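Local coordinates for protein transcriptional regulator, TetR family (Agrobacterium tumefaciens str., PDB 3C2B) that acts as a transcriptional regulator of the TetR family, probably binding cis-regulatory DNA through an N-terminal helix-turn-helix, at the interface of chains A and B. Numbering follows the deposited sequence. Chains: chain A/B, Transcriptional regulator, TetR family.

Contact 1 and contact 2 are neighbouring patches of one two-fold symmetric interface, the centres of their C-alpha atoms about 7 Å apart. They share the isoleucine pair A:Ile117 and B:Ile117, and B:Leu181. Contact 1 covers the middle, with the valine pair and the residues of chain A that close on B:Ile117; contact 2 runs outward to where B:Leu182 packs on chain A. Both use helix 107-120 of chain A (107-119 in chain B) and helix 176-181 with the residue after it; contact 2 adds A:Leu131 of helix 127-134. Together they suggest a continuous apolar seam of the kind that joins TetR-family dimers.

Contact 1: the interface of chains A and B. Residues chain A 117, 178, 181-182; chain B 113, 117, 120, 178, 181.
A:Ile117 and B:Ile117 meet branch to branch at the middle of the patch, CG2 to CG2 at 3.7 Å, their side chains crossing at a slant. In both, this methyl stands anti to the backbone N (CG1 at chi1 -72° in A, -69° in B), which leaves the longer CG1-CD1 arm to reach for the partner's Leu181. A:Val178 and B:Val178 make a second symmetric pair: the CG2 methyls touch at 3.7 Å while the side chains slide past each other in opposite directions. The leucines fill the ground between the two pairs. CB of A:Leu181 lies 4.0 Å from the terminal methyl CD1 of B:Ile117, and CB of B:Leu181 lies 3.9 Å from CG1 of A:Ile117. B:Leu181 also sends CD2 across A:Val178 at about a right angle, to 4.0 Å from its CG2. Its near-eclipsed second torsion, chi2 -1°, contrasts with the extended A:Leu181; the two copies are thus modelled differently, and the unusual form may reflect an uncertain fit. Further out, A:Leu182 lays its CD2 methyl on B:Ile117 CG1 at 3.6 Å. A:Ile117 thus holds the CG2 branch of B:Ile117, while A:Leu182 and A:Leu181 bear on CG1 and CD1 of its longer arm; B:Ile117 buries 65 Å² here. At the rim the amide oxygen OD1 of B:Asn113 stands 4.0 Å from A:Leu182 CD2, a van der Waals approach to a branch end. The methyl of B:Ala120 packs against the backbone carbonyl O of A:Leu181 at 3.7 Å. Within the fold, each chain's helix 107-120 (107-119 in B) packs on its counterpart and on the partner's short helix 176-181, in the predominantly helical C-terminal region and well away in sequence from the predicted N-terminal helix-turn-helix.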
# COMPACT_ATOMS: atom_id res chain seq x y z
N ILE A 117 -8.02 -0.80 -8.65
CA ILE A 117 -6.78 -1.56 -8.83
C ILE A 117 -6.89 -2.71 -9.87
O ILE A 117 -6.02 -2.85 -10.75
CB ILE A 117 -6.16 -2.01 -7.44
CG1 ILE A 117 -5.56 -0.80 -6.72
CG2 ILE A 117 -5.15 -3.17 -7.65
CD1 ILE A 117 -5.25 -0.92 -5.16
N VAL A 178 -2.10 -1.65 1.56
CA VAL A 178 -1.89 -2.86 0.75
C VAL A 178 -2.35 -4.18 1.48
O VAL A 178 -3.18 -4.91 0.94
CB VAL A 178 -0.44 -2.95 0.12
CG1 VAL A 178 -0.26 -4.21 -0.70
CG2 VAL A 178 -0.16 -1.77 -0.79
N LEU A 181 -6.18 -4.24 1.66
CA LEU A 181 -6.68 -4.38 0.31
C LEU A 181 -6.65 -5.80 -0.16
O LEU A 181 -7.51 -6.24 -0.90
CB LEU A 181 -5.86 -3.50 -0.64
CG LEU A 181 -6.16 -1.99 -0.55
CD1 LEU A 181 -5.19 -1.19 -1.45
CD2 LEU A 181 -7.57 -1.70 -0.92
N LEU A 182 -5.63 -6.53 0.29
CA LEU A 182 -5.46 -7.95 0.02
C LEU A 182 -6.41 -8.74 0.91
O LEU A 182 -6.60 -9.93 0.70
CB LEU A 182 -3.99 -8.39 0.25
CG LEU A 182 -2.93 -7.93 -0.77
CD1 LEU A 182 -1.52 -8.03 -0.16
CD2 LEU A 182 -2.95 -8.74 -2.11
N ASN B 113 -0.32 -8.61 -7.46
CA ASN B 113 -1.02 -7.85 -6.46
C ASN B 113 -2.32 -7.29 -7.01
O ASN B 113 -3.31 -7.29 -6.33
CB ASN B 113 -0.15 -6.74 -5.93
CG ASN B 113 0.80 -7.20 -4.88
OD1 ASN B 113 0.40 -7.39 -3.73
ND2 ASN B 113 2.07 -7.32 -5.24
N ILE B 117 -5.77 -8.28 -5.35
CA ILE B 117 -6.55 -7.19 -4.84
C ILE B 117 -7.84 -7.00 -5.64
O ILE B 117 -8.89 -6.76 -5.05
CB ILE B 117 -5.73 -5.89 -4.82
CG1 ILE B 117 -4.64 -6.01 -3.74
CG2 ILE B 117 -6.66 -4.66 -4.61
CD1 ILE B 117 -3.67 -4.84 -3.69
N ALA B 120 -10.42 -9.41 -4.61
CA ALA B 120 -10.81 -9.43 -3.21
C ALA B 120 -12.17 -8.78 -2.93
O ALA B 120 -12.61 -7.85 -3.62
CB ALA B 120 -9.72 -8.78 -2.35
N VAL B 178 0.53 1.56 -3.48
CA VAL B 178 -0.88 1.75 -3.83
C VAL B 178 -1.04 2.61 -5.09
O VAL B 178 -1.90 2.33 -5.93
CB VAL B 178 -1.73 2.37 -2.67
CG1 VAL B 178 -3.16 2.67 -3.14
CG2 VAL B 178 -1.75 1.47 -1.45
N LEU B 181 -0.10 0.57 -8.03
CA LEU B 181 -1.19 -0.42 -8.18
C LEU B 181 -2.36 0.21 -8.92
O LEU B 181 -3.04 -0.45 -9.69
CB LEU B 181 -1.64 -0.93 -6.80
CG LEU B 181 -1.14 -2.27 -6.25
CD1 LEU B 181 -0.18 -3.07 -7.15
CD2 LEU B 181 -0.73 -2.25 -4.77

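Contact 2: the interface of chains A and B. Residues chain A 113, 116-117, 120, 131; chain B 117, 181-182.
A:Asn113 turns the oxygen end of its flat amide towards B:Leu182, with OD1 3.9 Å from the CD1 methyl; the leucine meets the head of the carbonyl and does not stack over a face. The two side chains cross at a slant, and the approach is a van der Waals one. Beside the amide, the same methyl also faces A:Leu131 of helix 127-134, more loosely, with CB of A:Leu131 4.5 Å from CD1 of B:Leu182. The second methyl, CD2, goes deeper against helix 107-120: it rests 3.6 Å from CB of A:Ala116 and 3.7 Å from CG1 of A:Ile117. B:Leu182 and A:Ile117 stand at about a right angle, so the leucine's forked end bears on the flank of the isoleucine's longer arm. A chi1 of -73° sets CG of B:Leu182 anti to its own carbonyl carbon, and a chi2 of 158° turns the two methyls towards chain A. B:Leu182 packs chiefly on helix 107-120, with helix 127-134 beside it, burying 72 Å², more than any other residue of the patch. Small A:Ala116 leaves the helix surface low enough for CD2 to come close to the backbone. A:Ile117, already engaged with B:Ile117 and B:Leu181, is thus flanked by B:Leu182 as well, and its position is hemmed in from several directions. One turn further along helix 107-120, A:Ala120 meets the backbone at the end of helix 176-181. Its CB methyl lies 3.5 Å from the carbonyl O of B:Leu181 and 3.6 Å from the carbonyl O of B:Leu182.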
# COMPACT_ATOMS: atom_id res chain seq x y z
N ASN A 113 -11.14 1.08 -3.95
CA ASN A 113 -9.72 0.90 -4.26
C ASN A 113 -9.42 -0.45 -4.89
O ASN A 113 -8.74 -0.49 -5.93
CB ASN A 113 -8.83 1.18 -3.04
CG ASN A 113 -8.58 2.66 -2.87
OD1 ASN A 113 -7.78 3.23 -3.59
ND2 ASN A 113 -9.31 3.31 -1.96
N ALA A 116 -10.80 -0.26 -8.56
CA ALA A 116 -9.91 0.57 -9.38
C ALA A 116 -8.55 -0.06 -9.64
O ALA A 116 -8.01 0.10 -10.73
CB ALA A 116 -9.73 1.96 -8.75
N ILE A 117 -8.02 -0.80 -8.65
CA ILE A 117 -6.78 -1.56 -8.83
C ILE A 117 -6.89 -2.71 -9.87
O ILE A 117 -6.02 -2.85 -10.75
CB ILE A 117 -6.16 -2.01 -7.44
CG1 ILE A 117 -5.56 -0.80 -6.72
CG2 ILE A 117 -5.15 -3.17 -7.65
CD1 ILE A 117 -5.25 -0.92 -5.16
N ALA A 120 -6.90 -1.18 -13.41
CA ALA A 120 -5.73 -0.37 -13.78
C ALA A 120 -4.79 -0.99 -14.81
O ALA A 120 -4.23 -0.29 -15.66
CB ALA A 120 -4.96 0.03 -12.53
N LEU A 131 -9.35 8.01 -8.17
CA LEU A 131 -8.93 7.83 -6.77
C LEU A 131 -7.60 8.54 -6.55
O LEU A 131 -7.39 9.18 -5.51
CB LEU A 131 -8.81 6.35 -6.40
CG LEU A 131 -10.05 5.49 -6.12
CD1 LEU A 131 -11.07 6.19 -5.22
CD2 LEU A 131 -10.68 5.11 -7.42
N ILE B 117 -5.77 -8.28 -5.35
CA ILE B 117 -6.55 -7.19 -4.84
C ILE B 117 -7.84 -7.00 -5.64
O ILE B 117 -8.89 -6.76 -5.05
CB ILE B 117 -5.73 -5.89 -4.82
CG1 ILE B 117 -4.64 -6.01 -3.74
CG2 ILE B 117 -6.66 -4.66 -4.61
CD1 ILE B 117 -3.67 -4.84 -3.69
N LEU B 181 -0.10 0.57 -8.03
CA LEU B 181 -1.19 -0.42 -8.18
C LEU B 181 -2.36 0.21 -8.92
O LEU B 181 -3.04 -0.45 -9.69
CB LEU B 181 -1.64 -0.93 -6.80
CG LEU B 181 -1.14 -2.27 -6.25
CD1 LEU B 181 -0.18 -3.07 -7.15
CD2 LEU B 181 -0.73 -2.25 -4.77
N LEU B 182 -2.58 1.49 -8.68
CA LEU B 182 -3.68 2.20 -9.31
C LEU B 182 -3.33 2.77 -10.68
O LEU B 182 -4.17 3.33 -11.32
CB LEU B 182 -4.18 3.32 -8.41
CG LEU B 182 -4.99 3.00 -7.15
CD1 LEU B 182 -4.91 4.14 -6.14
CD2 LEU B 182 -6.46 2.69 -7.53